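Local coordinates for fumarylacetoacetate hydrolase (Burkholderia xenovorans, PDB 5TI1), which probably hydrolyses fumarylacetoacetate to fumarate and acetoacetate, the last step of phenylalanine and tyrosine breakdown, using a bound metal ion, at residues L314-D317 / G318-F322. Sequence-based numbering, arbitrary orientation.
Sequences LRHD and GEHAF
His-316 and His-320 face each other inside a bend made by one unbroken run of chain, in which 314-317 passes directly into 318-322. The backbone is extended at His-316 and Asp-317, turns at Gly-318, where phi is positive, and enters strand 321-331 at Ala-321. This surface loop, which connects strand 300-301 to its antiparallel partner 321-331, lies in the C-terminal hydrolase region, away from the metal and predicted substrate sites. It brings two side chains four residues apart onto the same inner side, while Asp-317 and Glu-319 direct their CB atoms outward.

The imidazoles of His-316 and His-320 form an offset stack, with centroids 4.0 Å apart and planes inclined by 14°. CD2 of His-320 lies over the centre of the His-316 ring, 3.6 Å from His-316 CG; in return, CD2 of His-316 sits nearer the rim of the His-320 ring, 3.7 Å from His-320 CG. The side chains run past each other in opposite directions, so that NE2 of His-316 comes within 3.7 Å of His-320 CB. His-316 places CG between its backbone N and carbonyl carbon (chi1 53°), which turns the ring towards the His-320 side of the bend.

A hydrogen bond closes the bend: His-320 NE2 donates to the backbone O of Asp-317 over 2.8 Å. The acceptor lies almost in the imidazole plane, though the N-H...O angle of 138° is distinctly bent.

Stacked faces and His-320 NE2 thus hold the loop together, while His-320 ND1 and His-316 NE2 connect it to Glu-249 and Thr-352. Both His-320 nitrogens are engaged, which should hold the ring in this orientation and is consistent with a doubly protonated imidazole, probably stabilised by the Glu-249 carboxylate, although the charge itself is not observed.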
loop_
_atom_site.group_PDB
_atom_site.type_symbol
_atom_site.label_atom_id
_atom_site.label_comp_id
_atom_site.label_asym_id
_atom_site.label_seq_id
_atom_site.Cartn_x
_atom_site.Cartn_y
_atom_site.Cartn_z
ATOM N N LEU B 314 -1.274 20.851 13.138
ATOM C CA LEU B 314 -2.185 20.863 11.997
ATOM C C LEU B 314 -2.548 22.264 11.511
ATOM O O LEU B 314 -3.332 22.393 10.560
ATOM C CB LEU B 314 -3.470 20.097 12.340
ATOM C CG LEU B 314 -3.330 18.580 12.434
ATOM C CD1 LEU B 314 -4.502 17.983 13.182
ATOM C CD2 LEU B 314 -3.219 17.981 11.049
ATOM N N ARG B 315 -2.005 23.315 12.121
ATOM C CA ARG B 315 -2.405 24.679 11.798
ATOM C C ARG B 315 -1.590 25.223 10.630
ATOM O O ARG B 315 -0.410 24.906 10.483
ATOM C CB ARG B 315 -2.238 25.588 13.019
ATOM C CG ARG B 315 -3.056 25.158 14.218
ATOM C CD ARG B 315 -2.854 26.095 15.390
ATOM N NE ARG B 315 -3.370 25.505 16.621
ATOM C CZ ARG B 315 -3.142 25.982 17.840
ATOM N NH1 ARG B 315 -2.399 27.070 18.007
ATOM N NH2 ARG B 315 -3.658 25.366 18.896
ATOM N N HIS B 316 -2.232 26.034 9.789
ATOM C CA HIS B 316 -1.505 26.766 8.759
ATOM C C HIS B 316 -2.215 28.081 8.460
ATOM O O HIS B 316 -3.445 28.129 8.363
ATOM C CB HIS B 316 -1.319 25.951 7.462
ATOM C CG HIS B 316 -2.584 25.380 6.880
ATOM N ND1 HIS B 316 -3.838 25.873 7.165
ATOM C CD2 HIS B 316 -2.776 24.349 6.023
ATOM C CE1 HIS B 316 -4.748 25.171 6.514
ATOM N NE2 HIS B 316 -4.131 24.239 5.808
ATOM N N ASP B 317 -1.422 29.144 8.334
ATOM C CA ASP B 317 -1.896 30.445 7.901
ATOM C C ASP B 317 -2.125 30.461 6.392
ATOM O O ASP B 317 -1.618 29.615 5.645
ATOM C CB ASP B 317 -0.889 31.538 8.269
ATOM C CG ASP B 317 -0.624 31.609 9.753
ATOM O OD1 ASP B 317 -1.600 31.556 10.529
ATOM O OD2 ASP B 317 0.561 31.713 10.140
ATOM N N GLY B 318 -2.881 31.457 5.948
ATOM C CA GLY B 318 -3.121 31.650 4.541
ATOM C C GLY B 318 -4.184 30.713 3.997
ATOM O O GLY B 318 -4.901 30.021 4.728
ATOM N N GLU B 319 -4.278 30.704 2.672
ATOM C CA GLU B 319 -5.309 29.968 1.956
ATOM C C GLU B 319 -4.743 28.661 1.410
ATOM O O GLU B 319 -3.682 28.645 0.777
ATOM C CB GLU B 319 -5.885 30.812 0.819
ATOM C CG GLU B 319 -6.573 32.080 1.281
ATOM C CD GLU B 319 -7.008 32.955 0.121
ATOM O OE1 GLU B 319 -6.673 32.621 -1.037
ATOM O OE2 GLU B 319 -7.679 33.977 0.369
ATOM N N HIS B 320 -5.464 27.569 1.635
ATOM C CA HIS B 320 -4.962 26.272 1.211
ATOM C C HIS B 320 -6.026 25.402 0.557
ATOM O O HIS B 320 -5.797 24.194 0.400
ATOM C CB HIS B 320 -4.334 25.560 2.400
ATOM C CG HIS B 320 -3.086 26.226 2.887
ATOM N ND1 HIS B 320 -1.843 25.960 2.352
ATOM C CD2 HIS B 320 -2.894 27.176 3.833
ATOM C CE1 HIS B 320 -0.935 26.695 2.969
ATOM N NE2 HIS B 320 -1.549 27.448 3.866
ATOM N N ALA B 321 -7.166 25.969 0.178
ATOM C CA ALA B 321 -8.195 25.278 -0.581
ATOM C C ALA B 321 -8.070 25.633 -2.055
ATOM O O ALA B 321 -7.385 26.588 -2.433
ATOM C CB ALA B 321 -9.596 25.630 -0.071
ATOM N N PHE B 322 -8.738 24.844 -2.892
ATOM C CA PHE B 322 -8.669 25.032 -4.330
ATOM C C PHE B 322 -10.066 24.934 -4.924
ATOM O O PHE B 322 -10.855 24.056 -4.561
ATOM C CB PHE B 322 -7.712 24.029 -4.973
ATOM C CG PHE B 322 -6.267 24.297 -4.642
ATOM C CD1 PHE B 322 -5.705 23.796 -3.480
ATOM C CD2 PHE B 322 -5.486 25.085 -5.473
ATOM C CE1 PHE B 322 -4.379 24.063 -3.160
ATOM C CE2 PHE B 322 -4.154 25.358 -5.155
ATOM C CZ PHE B 322 -3.606 24.852 -3.998
#